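Local coordinates for protein type I site-specific restriction-modification system, R (Restriction) subunit (Vibrio vulnificus, PDB 3H1T) that probably works as the ATP-dependent DNA-translocating and DNA-cleaving subunit of a type I restriction enzyme, here a fragment lacking the C-terminal part, at residues Y82-V91 and F143-L153; R421-D431 and V580-E588. All coordinates share one frame; numbering follows the deposited sequence.

Overall arrangement
The two contacts illustrate one way a probable multidomain motor protein is built: each joins a helix to the sheet of its own domain, and neither bridges domains. Contact 1 closes first along the chain, in the N-terminal domain, where helix 146-157 packs on the mixed sheet containing strand 86-93. Contact 2 follows in the second of two helicase-like domains, where helix 422-436 meets the end of strand 576-582 and the turn after it. Between them comes the domain built on the seven-stranded parallel sheet. Their centres lie about 60 Å apart, on opposite sides of the chain's centre, and the contacts share no strand, helix or sheet.

Contact 1: residues Y82-V91 and F143-L153; sequences YTRDFPIAVV and FPTPDELFKRL
Aromatic packing dominates where Y82 meets F150. The two rings form an offset stack, their centroids 4.2 Å apart and planes only 10° from parallel; Y82 CE2 sits over the centre of the F150 ring, while F150 CB makes a CH-pi contact with the Y82 face. F150 has CG anti to its backbone nitrogen (chi1 -173°), which swings the ring off the helix toward the strand. There its edge turns to the face of F86 in an offset edge-to-face pair with perpendicular planes, completing a three-ring cluster that L164 and L167 of a neighbouring helix also touch.

Aliphatic contacts carry the packing along the strand. The CD1 end of I88 rests on the helix surface, with I88 CD1 3.7 Å from F150 N and near CB of both L149 and L153. A89 CB meets L149 CD1 at 3.8 Å, and F86 CZ has L153 CD1 at its ring edge, 4.1 Å away.

Polar groups act within the helical segment: T145 N donates to E148 OE1 at its start. The strand and helix axes lie 9.4 Å apart at 109°, a helix packed across a mixed beta-sheet in the N-terminal alpha/beta domain, consistent with the nuclease-like part of HsdR subunits.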
loop_
_atom_site.group_PDB
_atom_site.type_symbol
_atom_site.label_atom_id
_atom_site.label_comp_id
_atom_site.label_asym_id
_atom_site.label_seq_id
_atom_site.Cartn_x
_atom_site.Cartn_y
_atom_site.Cartn_z
ATOM N N TYR A 82 7.995 11.539 20.908
ATOM C CA TYR A 82 8.971 12.572 21.213
ATOM C C TYR A 82 8.324 13.903 20.856
ATOM O O TYR A 82 8.425 14.895 21.579
ATOM C CB TYR A 82 10.229 12.399 20.382
ATOM C CG TYR A 82 11.188 13.523 20.632
ATOM C CD1 TYR A 82 11.727 13.721 21.902
ATOM C CD2 TYR A 82 11.539 14.404 19.615
ATOM C CE1 TYR A 82 12.600 14.769 22.153
ATOM C CE2 TYR A 82 12.409 15.458 19.854
ATOM C CZ TYR A 82 12.938 15.635 21.125
ATOM O OH TYR A 82 13.809 16.672 21.361
ATOM N N THR A 83 7.652 13.881 19.716
ATOM C CA THR A 83 6.942 15.018 19.175
ATOM C C THR A 83 5.570 14.493 18.756
ATOM O O THR A 83 5.325 13.282 18.798
ATOM C CB THR A 83 7.740 15.605 17.996
ATOM O OG1 THR A 83 8.473 16.742 18.462
ATOM C CG2 THR A 83 6.860 16.013 16.869
ATOM N N ARG A 84 4.665 15.400 18.405
ATOM C CA ARG A 84 3.322 15.021 18.010
ATOM C C ARG A 84 3.397 14.112 16.803
ATOM O O ARG A 84 2.763 13.061 16.776
ATOM C CB ARG A 84 2.470 16.257 17.681
ATOM C CG ARG A 84 0.982 15.938 17.522
ATOM C CD ARG A 84 0.419 16.432 16.202
ATOM N NE ARG A 84 0.080 17.855 16.205
ATOM C CZ ARG A 84 -0.036 18.572 15.092
ATOM N NH1 ARG A 84 0.173 17.988 13.925
ATOM N NH2 ARG A 84 -0.372 19.856 15.134
ATOM N N ASP A 85 4.193 14.516 15.816
ATOM C CA ASP A 85 4.366 13.760 14.587
ATOM C C ASP A 85 5.610 12.895 14.611
ATOM O O ASP A 85 6.122 12.519 13.555
ATOM C CB ASP A 85 4.441 14.713 13.389
ATOM C CG ASP A 85 3.145 15.453 13.150
ATOM O OD1 ASP A 85 2.081 14.816 13.274
ATOM O OD2 ASP A 85 3.182 16.661 12.827
ATOM N N PHE A 86 6.094 12.577 15.809
ATOM C CA PHE A 86 7.298 11.757 15.905
ATOM C C PHE A 86 7.322 10.745 17.055
ATOM O O PHE A 86 7.897 11.000 18.117
ATOM C CB PHE A 86 8.534 12.667 15.956
ATOM C CG PHE A 86 9.829 11.964 15.639
ATOM C CD1 PHE A 86 10.548 11.304 16.633
ATOM C CD2 PHE A 86 10.345 11.979 14.346
ATOM C CE1 PHE A 86 11.753 10.679 16.338
ATOM C CE2 PHE A 86 11.552 11.357 14.048
ATOM C CZ PHE A 86 12.253 10.711 15.043
ATOM N N PRO A 87 6.691 9.578 16.858
ATOM C CA PRO A 87 6.660 8.520 17.870
ATOM C C PRO A 87 8.085 7.991 18.081
ATOM O O PRO A 87 8.903 8.027 17.161
ATOM C CB PRO A 87 5.723 7.481 17.245
ATOM C CG PRO A 87 5.897 7.690 15.784
ATOM C CD PRO A 87 5.917 9.195 15.667
ATOM N N ILE A 88 8.409 7.510 19.272
ATOM C CA ILE A 88 9.751 7.027 19.484
ATOM C C ILE A 88 9.900 5.754 20.321
ATOM O O ILE A 88 10.898 5.062 20.195
ATOM C CB ILE A 88 10.642 8.166 20.080
ATOM C CG1 ILE A 88 12.126 7.755 20.021
ATOM C CG2 ILE A 88 10.186 8.485 21.498
ATOM C CD1 ILE A 88 13.104 8.917 20.135
ATOM N N ALA A 89 8.924 5.428 21.159
ATOM C CA ALA A 89 8.999 4.204 21.969
ATOM C C ALA A 89 7.637 3.580 22.266
ATOM O O ALA A 89 6.590 4.181 22.029
ATOM C CB ALA A 89 9.743 4.470 23.290
ATOM N N VAL A 90 7.654 2.371 22.805
ATOM C CA VAL A 90 6.405 1.698 23.120
ATOM C C VAL A 90 6.514 0.903 24.423
ATOM O O VAL A 90 7.585 0.394 24.760
ATOM C CB VAL A 90 5.979 0.789 21.923
ATOM C CG1 VAL A 90 6.926 -0.394 21.776
ATOM C CG2 VAL A 90 4.537 0.358 22.095
ATOM N N VAL A 91 5.411 0.812 25.155
ATOM C CA VAL A 91 5.410 0.115 26.432
ATOM C C VAL A 91 4.337 -0.960 26.577
ATOM O O VAL A 91 3.185 -0.764 26.204
ATOM C CB VAL A 91 5.194 1.118 27.606
ATOM C CG1 VAL A 91 5.337 0.401 28.953
ATOM C CG2 VAL A 91 6.190 2.252 27.498
ATOM N N PHE A 143 12.096 5.240 33.603
ATOM C CA PHE A 143 11.962 5.430 32.164
ATOM C C PHE A 143 12.889 6.511 31.640
ATOM O O PHE A 143 13.112 7.514 32.293
ATOM C CB PHE A 143 10.529 5.830 31.813
ATOM C CG PHE A 143 9.544 4.713 31.883
ATOM C CD1 PHE A 143 9.533 3.719 30.901
ATOM C CD2 PHE A 143 8.641 4.636 32.942
ATOM C CE1 PHE A 143 8.649 2.653 30.977
ATOM C CE2 PHE A 143 7.748 3.572 33.030
ATOM C CZ PHE A 143 7.756 2.570 32.043
ATOM N N PRO A 144 13.453 6.312 30.440
ATOM C CA PRO A 144 14.334 7.328 29.869
ATOM C C PRO A 144 13.460 8.554 29.572
ATOM O O PRO A 144 12.226 8.451 29.464
ATOM C CB PRO A 144 14.823 6.665 28.580
ATOM C CG PRO A 144 14.882 5.218 28.966
ATOM C CD PRO A 144 13.516 5.085 29.623
ATOM N N THR A 145 14.090 9.711 29.407
ATOM C CA THR A 145 13.343 10.914 29.113
ATOM C C THR A 145 13.274 11.074 27.599
ATOM O O THR A 145 14.073 10.487 26.865
ATOM C CB THR A 145 14.022 12.147 29.725
ATOM O OG1 THR A 145 15.308 12.338 29.118
ATOM C CG2 THR A 145 14.221 11.966 31.211
ATOM N N PRO A 146 12.298 11.862 27.105
ATOM C CA PRO A 146 12.187 12.071 25.658
ATOM C C PRO A 146 13.521 12.478 25.041
ATOM O O PRO A 146 13.908 11.991 23.982
ATOM C CB PRO A 146 11.144 13.181 25.556
ATOM C CG PRO A 146 10.200 12.833 26.664
ATOM C CD PRO A 146 11.164 12.503 27.805
ATOM N N ASP A 147 14.213 13.380 25.716
ATOM C CA ASP A 147 15.498 13.887 25.251
ATOM C C ASP A 147 16.568 12.800 25.198
ATOM O O ASP A 147 17.324 12.720 24.227
ATOM C CB ASP A 147 15.939 15.042 26.153
ATOM C CG ASP A 147 17.142 15.785 25.612
ATOM O OD1 ASP A 147 18.272 15.255 25.705
ATOM O OD2 ASP A 147 16.942 16.906 25.099
ATOM N N GLU A 148 16.632 11.965 26.234
ATOM C CA GLU A 148 17.617 10.885 26.278
ATOM C C GLU A 148 17.428 9.931 25.092
ATOM O O GLU A 148 18.393 9.596 24.401
ATOM C CB GLU A 148 17.511 10.096 27.592
ATOM C CG GLU A 148 17.800 10.905 28.853
ATOM C CD GLU A 148 17.714 10.071 30.123
ATOM O OE1 GLU A 148 16.918 9.111 30.153
ATOM O OE2 GLU A 148 18.422 10.383 31.104
ATOM N N LEU A 149 16.192 9.493 24.848
ATOM C CA LEU A 149 15.932 8.588 23.734
ATOM C C LEU A 149 16.213 9.198 22.363
ATOM O O LEU A 149 16.789 8.541 21.496
ATOM C CB LEU A 149 14.487 8.080 23.753
ATOM C CG LEU A 149 14.050 7.146 24.894
ATOM C CD1 LEU A 149 12.800 6.407 24.440
ATOM C CD2 LEU A 149 15.154 6.145 25.238
ATOM N N PHE A 150 15.798 10.447 22.161
ATOM C CA PHE A 150 16.003 11.132 20.889
ATOM C C PHE A 150 17.497 11.336 20.636
ATOM O O PHE A 150 17.947 11.335 19.495
ATOM C CB PHE A 150 15.278 12.477 20.901
ATOM C CG PHE A 150 15.295 13.197 19.579
ATOM C CD1 PHE A 150 14.694 12.631 18.461
ATOM C CD2 PHE A 150 15.884 14.454 19.455
ATOM C CE1 PHE A 150 14.669 13.303 17.235
ATOM C CE2 PHE A 150 15.867 15.139 18.235
ATOM C CZ PHE A 150 15.256 14.561 17.120
ATOM N N LYS A 151 18.267 11.519 21.706
ATOM C CA LYS A 151 19.713 11.692 21.561
ATOM C C LYS A 151 20.312 10.343 21.165
ATOM O O LYS A 151 21.308 10.286 20.446
ATOM C CB LYS A 151 20.347 12.158 22.877
ATOM C CG LYS A 151 20.012 13.581 23.306
ATOM C CD LYS A 151 21.136 14.569 22.971
ATOM C CE LYS A 151 21.457 15.504 24.144
ATOM N NZ LYS A 151 20.294 16.347 24.551
ATOM N N ARG A 152 19.716 9.260 21.666
ATOM C CA ARG A 152 20.173 7.907 21.339
ATOM C C ARG A 152 19.789 7.602 19.893
ATOM O O ARG A 152 20.557 7.010 19.143
ATOM C CB ARG A 152 19.499 6.845 22.220
ATOM C CG ARG A 152 19.936 6.746 23.668
ATOM C CD ARG A 152 19.366 5.458 24.257
ATOM N NE ARG A 152 19.081 5.524 25.689
ATOM C CZ ARG A 152 18.504 4.549 26.389
ATOM N NH1 ARG A 152 18.145 3.419 25.801
ATOM N NH2 ARG A 152 18.291 4.700 27.690
ATOM N N LEU A 153 18.583 8.005 19.518
ATOM C CA LEU A 153 18.061 7.773 18.185
ATOM C C LEU A 153 18.892 8.485 17.123
ATOM O O LEU A 153 19.277 7.873 16.127
ATOM C CB LEU A 153 16.589 8.219 18.131
ATOM C CG LEU A 153 15.654 7.700 17.031
ATOM C CD1 LEU A 153 15.655 8.638 15.836
ATOM C CD2 LEU A 153 16.105 6.301 16.635
#

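Contact 2: residues R421-D431 and V580-E588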
loop_
_atom_site.group_PDB
_atom_site.type_symbol
_atom_site.label_atom_id
_atom_site.label_comp_id
_atom_site.label_asym_id
_atom_site.label_seq_id
_atom_site.Cartn_x
_atom_site.Cartn_y
_atom_site.Cartn_z
ATOM N N ARG A 421 -12.116 -20.311 -26.084
ATOM C CA ARG A 421 -13.070 -20.649 -25.031
ATOM C C ARG A 421 -13.845 -19.473 -24.460
ATOM O O ARG A 421 -14.511 -19.597 -23.426
ATOM C CB ARG A 421 -12.342 -21.361 -23.902
ATOM C CG ARG A 421 -11.690 -22.645 -24.357
ATOM C CD ARG A 421 -10.897 -23.301 -23.248
ATOM N NE ARG A 421 -10.356 -24.572 -23.705
ATOM C CZ ARG A 421 -9.159 -25.039 -23.370
ATOM N NH1 ARG A 421 -8.365 -24.336 -22.566
ATOM N NH2 ARG A 421 -8.755 -26.209 -23.844
ATOM N N THR A 422 -13.776 -18.342 -25.146
ATOM C CA THR A 422 -14.460 -17.145 -24.701
ATOM C C THR A 422 -15.895 -17.378 -24.275
ATOM O O THR A 422 -16.337 -16.825 -23.282
ATOM C CB THR A 422 -14.441 -16.060 -25.791
ATOM O OG1 THR A 422 -13.088 -15.638 -26.013
ATOM C CG2 THR A 422 -15.297 -14.870 -25.368
ATOM N N ASP A 423 -16.632 -18.197 -25.012
ATOM C CA ASP A 423 -18.020 -18.439 -24.653
ATOM C C ASP A 423 -18.190 -19.330 -23.438
ATOM O O ASP A 423 -19.190 -19.223 -22.729
ATOM C CB ASP A 423 -18.778 -19.024 -25.834
ATOM C CG ASP A 423 -19.491 -17.966 -26.639
ATOM O OD1 ASP A 423 -20.271 -17.207 -26.036
ATOM O OD2 ASP A 423 -19.278 -17.892 -27.868
ATOM N N ALA A 424 -17.234 -20.219 -23.187
ATOM C CA ALA A 424 -17.340 -21.087 -22.012
ATOM C C ALA A 424 -17.186 -20.243 -20.755
ATOM O O ALA A 424 -17.946 -20.367 -19.795
ATOM C CB ALA A 424 -16.261 -22.160 -22.047
ATOM N N PHE A 425 -16.165 -19.395 -20.781
ATOM C CA PHE A 425 -15.850 -18.510 -19.675
ATOM C C PHE A 425 -17.002 -17.570 -19.404
ATOM O O PHE A 425 -17.387 -17.353 -18.252
ATOM C CB PHE A 425 -14.600 -17.701 -19.994
ATOM C CG PHE A 425 -13.398 -18.541 -20.281
ATOM C CD1 PHE A 425 -13.361 -19.888 -19.929
ATOM C CD2 PHE A 425 -12.303 -17.999 -20.915
ATOM C CE1 PHE A 425 -12.241 -20.673 -20.219
ATOM C CE2 PHE A 425 -11.180 -18.782 -21.208
ATOM C CZ PHE A 425 -11.152 -20.113 -20.864
ATOM N N ALA A 426 -17.566 -17.016 -20.472
ATOM C CA ALA A 426 -18.689 -16.095 -20.323
ATOM C C ALA A 426 -19.888 -16.794 -19.722
ATOM O O ALA A 426 -20.594 -16.220 -18.901
ATOM C CB ALA A 426 -19.069 -15.485 -21.660
ATOM N N LYS A 427 -20.125 -18.041 -20.117
ATOM C CA LYS A 427 -21.267 -18.759 -19.571
ATOM C C LYS A 427 -21.009 -19.033 -18.094
ATOM O O LYS A 427 -21.868 -18.779 -17.243
ATOM C CB LYS A 427 -21.509 -20.084 -20.315
ATOM C CG LYS A 427 -22.954 -20.557 -20.176
ATOM C CD LYS A 427 -23.074 -22.035 -19.821
ATOM C CE LYS A 427 -24.551 -22.487 -19.696
ATOM N NZ LYS A 427 -25.253 -21.969 -18.470
ATOM N N HIS A 428 -19.819 -19.535 -17.783
ATOM C CA HIS A 428 -19.484 -19.823 -16.397
ATOM C C HIS A 428 -19.503 -18.590 -15.489
ATOM O O HIS A 428 -19.979 -18.665 -14.360
ATOM C CB HIS A 428 -18.126 -20.505 -16.319
ATOM C CG HIS A 428 -17.692 -20.788 -14.921
ATOM N ND1 HIS A 428 -17.071 -19.842 -14.136
ATOM C CD2 HIS A 428 -17.859 -21.881 -14.140
ATOM C CE1 HIS A 428 -16.876 -20.340 -12.928
ATOM N NE2 HIS A 428 -17.345 -21.575 -12.903
ATOM N N LEU A 429 -19.008 -17.458 -15.986
ATOM C CA LEU A 429 -19.004 -16.224 -15.202
ATOM C C LEU A 429 -20.439 -15.753 -14.937
ATOM O O LEU A 429 -20.776 -15.300 -13.830
ATOM C CB LEU A 429 -18.222 -15.132 -15.946
ATOM C CG LEU A 429 -18.097 -13.764 -15.273
ATOM C CD1 LEU A 429 -17.695 -13.965 -13.823
ATOM C CD2 LEU A 429 -17.075 -12.903 -16.006
ATOM N N THR A 430 -21.287 -15.876 -15.957
ATOM C CA THR A 430 -22.682 -15.453 -15.848
ATOM C C THR A 430 -23.454 -16.275 -14.829
ATOM O O THR A 430 -24.228 -15.722 -14.045
ATOM C CB THR A 430 -23.406 -15.532 -17.219
ATOM O OG1 THR A 430 -22.811 -14.585 -18.119
ATOM C CG2 THR A 430 -24.903 -15.221 -17.069
ATOM N N ASP A 431 -23.255 -17.591 -14.851
ATOM C CA ASP A 431 -23.938 -18.482 -13.907
ATOM C C ASP A 431 -23.449 -18.160 -12.513
ATOM O O ASP A 431 -24.235 -18.099 -11.571
ATOM C CB ASP A 431 -23.638 -19.951 -14.211
ATOM C CG ASP A 431 -24.421 -20.482 -15.401
ATOM O OD1 ASP A 431 -25.362 -19.804 -15.876
ATOM O OD2 ASP A 431 -24.097 -21.609 -15.845
ATOM N N VAL A 580 -12.441 -25.793 -9.975
ATOM C CA VAL A 580 -13.552 -26.523 -10.566
ATOM C C VAL A 580 -13.206 -26.853 -12.004
ATOM O O VAL A 580 -12.483 -26.103 -12.665
ATOM C CB VAL A 580 -14.868 -25.696 -10.545
ATOM C CG1 VAL A 580 -15.342 -25.502 -9.121
ATOM C CG2 VAL A 580 -14.649 -24.370 -11.229
ATOM N N VAL A 581 -13.681 -28.001 -12.474
ATOM C CA VAL A 581 -13.440 -28.421 -13.846
ATOM C C VAL A 581 -14.655 -28.017 -14.661
ATOM O O VAL A 581 -15.797 -28.108 -14.204
ATOM C CB VAL A 581 -13.221 -29.930 -13.919
ATOM C CG1 VAL A 581 -13.146 -30.378 -15.373
ATOM C CG2 VAL A 581 -11.928 -30.283 -13.208
ATOM N N ILE A 582 -14.427 -27.570 -15.878
ATOM C CA ILE A 582 -15.538 -27.101 -16.681
ATOM C C ILE A 582 -15.476 -27.704 -18.084
ATOM O O ILE A 582 -14.377 -27.931 -18.598
ATOM C CB ILE A 582 -15.462 -25.539 -16.663
ATOM C CG1 ILE A 582 -16.428 -25.003 -15.608
ATOM C CG2 ILE A 582 -15.598 -24.964 -18.037
ATOM C CD1 ILE A 582 -17.738 -24.513 -16.152
ATOM N N ASP A 583 -16.632 -27.998 -18.684
ATOM C CA ASP A 583 -16.646 -28.586 -20.034
ATOM C C ASP A 583 -16.560 -27.516 -21.111
ATOM O O ASP A 583 -16.450 -26.330 -20.802
ATOM C CB ASP A 583 -17.900 -29.463 -20.277
ATOM C CG ASP A 583 -19.208 -28.661 -20.316
ATOM O OD1 ASP A 583 -19.174 -27.437 -20.574
ATOM O OD2 ASP A 583 -20.289 -29.268 -20.110
ATOM N N GLU A 584 -16.612 -27.931 -22.373
ATOM C CA GLU A 584 -16.513 -26.978 -23.472
ATOM C C GLU A 584 -17.654 -25.981 -23.585
ATOM O O GLU A 584 -17.583 -25.088 -24.412
ATOM C CB GLU A 584 -16.333 -27.705 -24.809
ATOM C CG GLU A 584 -14.980 -28.402 -24.937
ATOM C CD GLU A 584 -13.818 -27.449 -24.687
ATOM O OE1 GLU A 584 -13.600 -26.551 -25.530
ATOM O OE2 GLU A 584 -13.132 -27.587 -23.644
ATOM N N ASP A 585 -18.694 -26.115 -22.766
ATOM C CA ASP A 585 -19.816 -25.164 -22.813
ATOM C C ASP A 585 -19.823 -24.261 -21.581
ATOM O O ASP A 585 -20.694 -23.398 -21.439
ATOM C CB ASP A 585 -21.167 -25.887 -22.881
ATOM C CG ASP A 585 -21.377 -26.628 -24.183
ATOM O OD1 ASP A 585 -21.510 -25.975 -25.243
ATOM O OD2 ASP A 585 -21.416 -27.876 -24.136
ATOM N N GLY A 586 -18.864 -24.486 -20.686
ATOM C CA GLY A 586 -18.785 -23.693 -19.478
ATOM C C GLY A 586 -19.680 -24.201 -18.359
ATOM O O GLY A 586 -20.025 -23.445 -17.443
ATOM N N GLU A 587 -20.089 -25.468 -18.438
ATOM C CA GLU A 587 -20.901 -26.082 -17.384
ATOM C C GLU A 587 -19.865 -26.862 -16.564
ATOM O O GLU A 587 -18.972 -27.491 -17.140
ATOM C CB GLU A 587 -21.935 -27.060 -17.970
ATOM C CG GLU A 587 -22.795 -26.490 -19.083
ATOM C CD GLU A 587 -24.020 -25.741 -18.574
ATOM O OE1 GLU A 587 -23.993 -25.282 -17.413
ATOM O OE2 GLU A 587 -25.008 -25.596 -19.335
ATOM N N GLU A 588 -19.959 -26.821 -15.239
ATOM C CA GLU A 588 -18.986 -27.562 -14.444
ATOM C C GLU A 588 -19.279 -29.064 -14.533
ATOM O O GLU A 588 -20.427 -29.475 -14.730
ATOM C CB GLU A 588 -19.011 -27.153 -12.964
ATOM C CG GLU A 588 -18.811 -25.679 -12.673
ATOM C CD GLU A 588 -18.627 -25.397 -11.176
ATOM O OE1 GLU A 588 -19.084 -26.230 -10.354
ATOM O OE2 GLU A 588 -18.035 -24.346 -10.817
#
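R421 and E584 face each other where a helix of the second helicase-like domain, an alpha/beta RecA-type fold, meets the turn following strand 576-582. R421 NE is 4.1 Å from E584 OE2, beyond salt-bridge range; the E584 side chain is poorly ordered, so this is at most a loose electrostatic attraction.

In the first turn of the helix, A424 supplies the closest backbone approach. Its carbonyl oxygen receives a CA-H...O contact from G586, with A424 O 3.4 Å from G586 CA, and its small CB lies against the G586 backbone. The glycine, whose phi is positive, thus brings its main chain directly onto the helix. It closes a type I turn from D583, whose OD1 takes N-H bonds from D585 and E587 on opposite faces of its carboxylate plane, the first making an Asx turn.

K427 then lies along the turn. CG is anti to the backbone nitrogen (chi1 -157°), and bends at chi2 and chi4 carry the chain past D585 O. K427 NZ makes a salt bridge to D431 OD2 at 2.9 Å, approaching on the syn side of the carboxylate, and a long one to E587 OE1. The lysine thus lies between two acids whose like charges it probably offsets.

H428 points toward the strand end, its ring beside the I582 side chain. ND1 is engaged by the hydroxyl of Y557, whose ring stands nearly perpendicular to the imidazole.

At D431, OD2 lies 4.0 Å from E587 OE1, a close pair of like charges. At the NE2 edge of the H428 imidazole, E588 brings its carboxylate nearly coplanar with the ring, 18° apart, and E588 OE2 lies in the ring plane, 3.5 Å from H428 NE2.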